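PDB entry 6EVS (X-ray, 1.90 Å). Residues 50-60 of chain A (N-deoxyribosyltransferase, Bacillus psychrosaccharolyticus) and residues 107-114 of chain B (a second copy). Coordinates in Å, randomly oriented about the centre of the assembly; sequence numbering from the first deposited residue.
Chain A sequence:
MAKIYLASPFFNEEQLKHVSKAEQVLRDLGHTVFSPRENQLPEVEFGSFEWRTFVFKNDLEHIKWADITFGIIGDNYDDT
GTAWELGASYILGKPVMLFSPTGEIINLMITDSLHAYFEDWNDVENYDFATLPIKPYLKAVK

Chain A (50-60) EWRTFVFKNDL
Chain B (107-114) NLMITDSL

Two helices from two copies of the same protein cross almost at right angles and lock by reciprocal knob-into-hole packing, with one salt bridge beside the apolar core. Chain A is helical throughout 50-60, with phi/psi near -63/-45; in chain B, Asn B107 (phi/psi -51/146) precedes a short helix that starts at Leu B108, and residues B108-B112 have phi -52 to -77 and psi -19 to -52. The N-to-C directions make 101°, the signed crossing angle is -101°, and the axes approach to 10.0 Å. Register is set by two CA-CA pairs, Arg A52 with Leu B108 at 6.9 Å and Phe A56 with Met B109 at 6.2 Å. The two stretches together bury 488 Å²; Phe A56 has the largest covered area, 106 Å², followed by Asp B112 (89 Å²) and Leu B108 (84 Å²).

The short helix is prepared at its start: Asn B107, chi1 t, caps it by accepting from Met B109, Met B109 N to Asn B107 OD1 2.8 Å.

Leu B108 is the first knob. Its CB points toward chain A, and with chi1 t and chi2 at 135° its two methyls spread over one turn of helix: Leu B108 CD1 lies 3.5 Å from Trp A51 CZ3 and 4.1 Å from Arg A52 CB, while Leu B108 CD2 lies 3.8 Å from Val A55 CG1 and 3.9 Å from Phe A56 CB. A branched apolar end suits a hole walled by residues i, i+1, i+4 and i+5. Trp A51 (t, chi2 89°) leaves its backbone sideways, yet its long ring still reaches the leucine.

Phe A56 is the answering knob, pointing toward chain B with chi1 t and chi2 86°, and sits among Leu B108, Met B109, Asp B112 and Ser B113. The CB of Asp B112 lies over the ring face, 3.9 Å from the centroid of Phe A56, a CH-pi contact. Met B109, coiled m, m, m, brings SD to 3.8 Å from Phe A56 CD1, an oblique sulfur-aromatic approach, and CE to 3.9 Å from Asp A59 CB. Its flexible thioether lets a sideways residue bend its end into the contact. Phe A56 CZ lies 4.2 Å from Ser B113 CB.

Asp B112, chi1 -105°, serves both parts of the contact. Asp B112 OD1 forms the salt bridge with Arg A52 NE at 2.6 Å, lying over one face of the guanidinium, so the pairing rests on charge; no hydrogen bond crosses between the stretches. Arg A52, with chi1 105° and chi2 and chi3 t, runs extended, and its NE is the atom that meets the carboxylate. Asp B112 OD2 lies 3.3 Å from Phe A56 CB and 3.1 Å from Arg A52 O, the latter a close approach of two acceptors.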

ATOM      1  N   GLU A  50      19.711 -17.457   9.882  1.00 43.18           N
ATOM      2  CA  GLU A  50      20.268 -16.389   9.055  1.00 53.47           C
ATOM      3  C   GLU A  50      19.953 -16.604   7.574  1.00 43.71           C
ATOM      4  O   GLU A  50      19.571 -15.666   6.861  1.00 39.35           O
ATOM      5  CB  GLU A  50      21.779 -16.304   9.272  1.00 56.72           C
ATOM      6  CG  GLU A  50      22.449 -15.131   8.579  1.00 68.79           C
ATOM      7  CD  GLU A  50      23.855 -14.887   9.064  1.00 84.63           C
ATOM      8  OE1 GLU A  50      24.817 -15.091   8.281  1.00 91.85           O
ATOM      9  OE2 GLU A  50      24.026 -14.491  10.240  1.00 93.19           O
ATOM     10  N   TRP A  51      20.130 -17.841   7.088  1.00 42.06           N
ATOM     11  CA  TRP A  51      19.899 -18.129   5.675  1.00 40.58           C
ATOM     12  C   TRP A  51      18.424 -17.987   5.313  1.00 43.63           C
ATOM     13  O   TRP A  51      18.084 -17.364   4.295  1.00 36.20           O
ATOM     14  CB  TRP A  51      20.434 -19.536   5.337  1.00 43.76           C
ATOM     15  CG  TRP A  51      20.129 -19.933   3.934  1.00 43.45           C
ATOM     16  CD1 TRP A  51      20.895 -19.704   2.825  1.00 46.80           C
ATOM     17  CD2 TRP A  51      18.951 -20.598   3.481  1.00 44.37           C
ATOM     18  NE1 TRP A  51      20.257 -20.188   1.704  1.00 49.31           N
ATOM     19  CE2 TRP A  51      19.066 -20.749   2.082  1.00 48.77           C
ATOM     20  CE3 TRP A  51      17.812 -21.098   4.123  1.00 50.61           C
ATOM     21  CZ2 TRP A  51      18.078 -21.369   1.315  1.00 47.23           C
ATOM     22  CZ3 TRP A  51      16.834 -21.718   3.357  1.00 46.53           C
ATOM     23  CH2 TRP A  51      16.971 -21.834   1.970  1.00 45.08           C
ATOM     24  N   ARG A  52      17.529 -18.521   6.152  1.00 37.30           N
ATOM     25  CA  ARG A  52      16.097 -18.386   5.889  1.00 35.03           C
ATOM     26  C   ARG A  52      15.676 -16.911   5.870  1.00 36.50           C
ATOM     27  O   ARG A  52      14.874 -16.491   5.030  1.00 35.29           O
ATOM     28  CB  ARG A  52      15.296 -19.182   6.932  1.00 57.02           C
ATOM     29  CG  ARG A  52      14.618 -18.334   7.996  1.00 64.28           C
ATOM     30  CD  ARG A  52      13.825 -19.116   9.038  1.00 70.38           C
ATOM     31  NE  ARG A  52      12.867 -18.241   9.726  1.00 75.94           N
ATOM     32  CZ  ARG A  52      11.914 -18.676  10.545  1.00 82.25           C
ATOM     33  NH1 ARG A  52      11.787 -19.981  10.768  1.00 83.44           N
ATOM     34  NH2 ARG A  52      11.077 -17.817  11.125  1.00 77.88           N
ATOM     35  N   THR A  53      16.235 -16.106   6.771  1.00 34.40           N
ATOM     36  CA  THR A  53      15.876 -14.693   6.842  1.00 33.75           C
ATOM     37  C   THR A  53      16.365 -13.945   5.614  1.00 32.98           C
ATOM     38  O   THR A  53      15.602 -13.191   4.995  1.00 31.12           O
ATOM     39  CB  THR A  53      16.447 -14.082   8.118  1.00 35.04           C
ATOM     40  OG1 THR A  53      16.016 -14.854   9.239  1.00 40.19           O
ATOM     41  CG2 THR A  53      16.009 -12.601   8.271  1.00 34.30           C
ATOM     42  N   PHE A  54      17.645 -14.119   5.259  1.00 37.32           N
ATOM     43  CA  PHE A  54      18.199 -13.351   4.149  1.00 34.30           C
ATOM     44  C   PHE A  54      17.542 -13.727   2.827  1.00 32.68           C
ATOM     45  O   PHE A  54      17.299 -12.859   1.981  1.00 31.62           O
ATOM     46  CB  PHE A  54      19.708 -13.549   4.072  1.00 36.86           C
ATOM     47  CG  PHE A  54      20.466 -12.796   5.127  1.00 41.21           C
ATOM     48  CD1 PHE A  54      19.893 -11.702   5.763  1.00 51.57           C
ATOM     49  CD2 PHE A  54      21.743 -13.188   5.495  1.00 53.20           C
ATOM     50  CE1 PHE A  54      20.591 -10.999   6.754  1.00 51.35           C
ATOM     51  CE2 PHE A  54      22.442 -12.487   6.473  1.00 58.34           C
ATOM     52  CZ  PHE A  54      21.861 -11.391   7.101  1.00 48.00           C
ATOM     53  N   VAL A  55      17.264 -15.012   2.622  1.00 32.73           N
ATOM     54  CA  VAL A  55      16.637 -15.426   1.371  1.00 33.77           C
ATOM     55  C   VAL A  55      15.248 -14.814   1.253  1.00 30.65           C
ATOM     56  O   VAL A  55      14.885 -14.243   0.214  1.00 32.16           O
ATOM     57  CB  VAL A  55      16.594 -16.960   1.273  1.00 35.05           C
ATOM     58  CG1 VAL A  55      15.606 -17.380   0.176  1.00 37.49           C
ATOM     59  CG2 VAL A  55      17.988 -17.521   0.993  1.00 38.63           C
ATOM     60  N   PHE A  56      14.440 -14.938   2.306  1.00 31.32           N
ATOM     61  CA  PHE A  56      13.123 -14.310   2.306  1.00 28.02           C
ATOM     62  C   PHE A  56      13.231 -12.816   2.022  1.00 33.75           C
ATOM     63  O   PHE A  56      12.568 -12.291   1.122  1.00 25.80           O
ATOM     64  CB  PHE A  56      12.432 -14.550   3.649  1.00 28.65           C
ATOM     65  CG  PHE A  56      11.049 -13.968   3.721  1.00 27.37           C
ATOM     66  CD1 PHE A  56       9.944 -14.684   3.254  1.00 37.30           C
ATOM     67  CD2 PHE A  56      10.855 -12.723   4.246  1.00 25.92           C
ATOM     68  CE1 PHE A  56       8.655 -14.136   3.325  1.00 26.12           C
ATOM     69  CE2 PHE A  56       9.564 -12.147   4.308  1.00 39.30           C
ATOM     70  CZ  PHE A  56       8.468 -12.867   3.835  1.00 27.23           C
ATOM     71  N   LYS A  57      14.095 -12.126   2.770  1.00 32.22           N
ATOM     72  CA  LYS A  57      14.198 -10.677   2.632  1.00 36.85           C
ATOM     73  C   LYS A  57      14.719 -10.298   1.258  1.00 27.34           C
ATOM     74  O   LYS A  57      14.203  -9.374   0.632  1.00 27.69           O
ATOM     75  CB  LYS A  57      15.102 -10.102   3.724  1.00 35.24           C
ATOM     76  CG  LYS A  57      14.470 -10.108   5.092  1.00 43.03           C
ATOM     77  CD  LYS A  57      15.427  -9.525   6.151  1.00 46.66           C
ATOM     78  CE  LYS A  57      14.733  -9.388   7.497  1.00 51.27           C
ATOM     79  NZ  LYS A  57      15.262  -8.260   8.325  1.00 58.06           N
ATOM     80  N   ASN A  58      15.714 -11.034   0.749  1.00 28.45           N
ATOM     81  CA  ASN A  58      16.258 -10.680  -0.554  1.00 28.69           C
ATOM     82  C   ASN A  58      15.240 -10.935  -1.652  1.00 29.58           C
ATOM     83  O   ASN A  58      15.126 -10.148  -2.602  1.00 26.66           O
ATOM     84  CB  ASN A  58      17.542 -11.469  -0.827  1.00 30.66           C
ATOM     85  CG  ASN A  58      18.324 -10.911  -2.000  1.00 38.37           C
ATOM     86  OD1 ASN A  58      18.367  -9.691  -2.206  1.00 34.30           O
ATOM     87  ND2 ASN A  58      18.943 -11.791  -2.776  1.00 33.39           N
ATOM     88  N   ASP A  59      14.493 -12.035  -1.536  1.00 26.50           N
ATOM     89  CA  ASP A  59      13.483 -12.372  -2.541  1.00 29.88           C
ATOM     90  C   ASP A  59      12.393 -11.311  -2.579  1.00 34.82           C
ATOM     91  O   ASP A  59      12.069 -10.767  -3.645  1.00 29.53           O
ATOM     92  CB  ASP A  59      12.877 -13.747  -2.239  1.00 27.86           C
ATOM     93  CG  ASP A  59      13.791 -14.907  -2.643  1.00 38.75           C
ATOM     94  OD1 ASP A  59      14.905 -14.652  -3.158  1.00 39.17           O
ATOM     95  OD2 ASP A  59      13.385 -16.066  -2.442  1.00 37.29           O
ATOM     96  N   LEU A  60      11.803 -11.018  -1.413  1.00 30.27           N
ATOM     97  CA  LEU A  60      10.755 -10.005  -1.330  1.00 27.47           C
ATOM     98  C   LEU A  60      11.252  -8.642  -1.814  1.00 31.01           C
ATOM     99  O   LEU A  60      10.566  -7.958  -2.584  1.00 30.28           O
ATOM    100  CB  LEU A  60      10.236  -9.915   0.107  1.00 33.67           C
ATOM    101  CG  LEU A  60       8.975  -9.091   0.359  1.00 38.97           C
ATOM    102  CD1 LEU A  60       7.835  -9.547  -0.562  1.00 32.14           C
ATOM    103  CD2 LEU A  60       8.566  -9.185   1.824  1.00 37.81           C
TER
ATOM    104  N   ASN B 107       6.812 -24.235   2.835  1.00 53.18           N
ATOM    105  CA  ASN B 107       7.698 -23.381   2.062  1.00 50.30           C
ATOM    106  C   ASN B 107       8.169 -22.180   2.891  1.00 49.77           C
ATOM    107  O   ASN B 107       7.446 -21.673   3.748  1.00 42.46           O
ATOM    108  CB  ASN B 107       6.952 -22.931   0.797  1.00 44.38           C
ATOM    109  CG  ASN B 107       7.762 -21.991  -0.070  1.00 47.00           C
ATOM    110  OD1 ASN B 107       7.756 -20.781   0.135  1.00 48.84           O
ATOM    111  ND2 ASN B 107       8.450 -22.546  -1.058  1.00 50.26           N
ATOM    112  N   LEU B 108       9.410 -21.756   2.639  1.00 39.07           N
ATOM    113  CA  LEU B 108      10.039 -20.633   3.337  1.00 47.20           C
ATOM    114  C   LEU B 108       9.172 -19.362   3.307  1.00 44.72           C
ATOM    115  O   LEU B 108       9.003 -18.681   4.332  1.00 36.75           O
ATOM    116  CB  LEU B 108      11.405 -20.386   2.690  1.00 50.39           C
ATOM    117  CG  LEU B 108      12.416 -19.314   3.112  1.00 58.11           C
ATOM    118  CD1 LEU B 108      13.790 -19.945   3.158  1.00 66.53           C
ATOM    119  CD2 LEU B 108      12.402 -18.162   2.123  1.00 60.62           C
ATOM    120  N   MET B 109       8.637 -19.010   2.132  1.00 35.76           N
ATOM    121  CA  MET B 109       7.924 -17.740   2.027  1.00 35.13           C
ATOM    122  C   MET B 109       6.698 -17.713   2.927  1.00 37.04           C
ATOM    123  O   MET B 109       6.322 -16.649   3.435  1.00 36.91           O
ATOM    124  CB  MET B 109       7.522 -17.454   0.575  1.00 38.53           C
ATOM    125  CG  MET B 109       8.660 -17.611  -0.421  1.00 43.19           C
ATOM    126  SD  MET B 109      10.094 -16.587  -0.023  1.00 42.55           S
ATOM    127  CE  MET B 109       9.548 -14.983  -0.644  1.00 39.16           C
ATOM    128  N   ILE B 110       6.062 -18.862   3.140  1.00 32.46           N
ATOM    129  CA  ILE B 110       4.881 -18.908   3.994  1.00 34.57           C
ATOM    130  C   ILE B 110       5.278 -18.845   5.460  1.00 38.20           C
ATOM    131  O   ILE B 110       4.770 -18.017   6.221  1.00 47.79           O
ATOM    132  CB  ILE B 110       4.060 -20.176   3.689  1.00 44.15           C
ATOM    133  CG1 ILE B 110       3.273 -20.004   2.390  1.00 44.20           C
ATOM    134  CG2 ILE B 110       3.117 -20.503   4.841  1.00 42.02           C
ATOM    135  CD1 ILE B 110       2.353 -21.173   2.115  1.00 51.33           C
ATOM    136  N   THR B 111       6.191 -19.719   5.880  1.00 39.42           N
ATOM    137  CA  THR B 111       6.554 -19.780   7.294  1.00 45.68           C
ATOM    138  C   THR B 111       7.185 -18.475   7.772  1.00 47.24           C
ATOM    139  O   THR B 111       6.893 -18.005   8.879  1.00 54.73           O
ATOM    140  CB  THR B 111       7.489 -20.970   7.540  1.00 47.75           C
ATOM    141  OG1 THR B 111       8.762 -20.731   6.921  1.00 46.13           O
ATOM    142  CG2 THR B 111       6.884 -22.224   6.955  1.00 44.31           C
ATOM    143  N   ASP B 112       8.043 -17.863   6.951  1.00 41.82           N
ATOM    144  CA  ASP B 112       8.669 -16.611   7.358  1.00 43.00           C
ATOM    145  C   ASP B 112       7.677 -15.461   7.425  1.00 45.35           C
ATOM    146  O   ASP B 112       7.952 -14.462   8.090  1.00 53.51           O
ATOM    147  CB  ASP B 112       9.816 -16.247   6.418  1.00 38.73           C
ATOM    148  CG  ASP B 112      11.170 -16.504   7.059  1.00 56.36           C
ATOM    149  OD1 ASP B 112      11.173 -17.177   8.101  1.00 58.69           O
ATOM    150  OD2 ASP B 112      12.212 -16.030   6.559  1.00 62.47           O
ATOM    151  N   SER B 113       6.527 -15.585   6.778  1.00 36.72           N
ATOM    152  CA  SER B 113       5.564 -14.493   6.765  1.00 38.93           C
ATOM    153  C   SER B 113       4.522 -14.614   7.866  1.00 40.61           C
ATOM    154  O   SER B 113       3.810 -13.643   8.130  1.00 47.00           O
ATOM    155  CB  SER B 113       4.879 -14.420   5.392  1.00 31.56           C
ATOM    156  OG  SER B 113       4.102 -15.567   5.125  1.00 34.92           O
ATOM    157  N   LEU B 114       4.423 -15.771   8.516  1.00 38.70           N
ATOM    158  CA  LEU B 114       3.387 -15.979   9.514  1.00 34.12           C
ATOM    159  C   LEU B 114       3.668 -15.158  10.759  1.00 34.71           C
ATOM    160  O   LEU B 114       4.822 -14.905  11.119  1.00 32.22           O
ATOM    161  CB  LEU B 114       3.301 -17.457   9.908  1.00 37.48           C
ATOM    162  CG  LEU B 114       3.161 -18.473   8.784  1.00 43.67           C
ATOM    163  CD1 LEU B 114       3.323 -19.903   9.321  1.00 41.14           C
ATOM    164  CD2 LEU B 114       1.827 -18.279   8.070  1.00 40.37           C
TER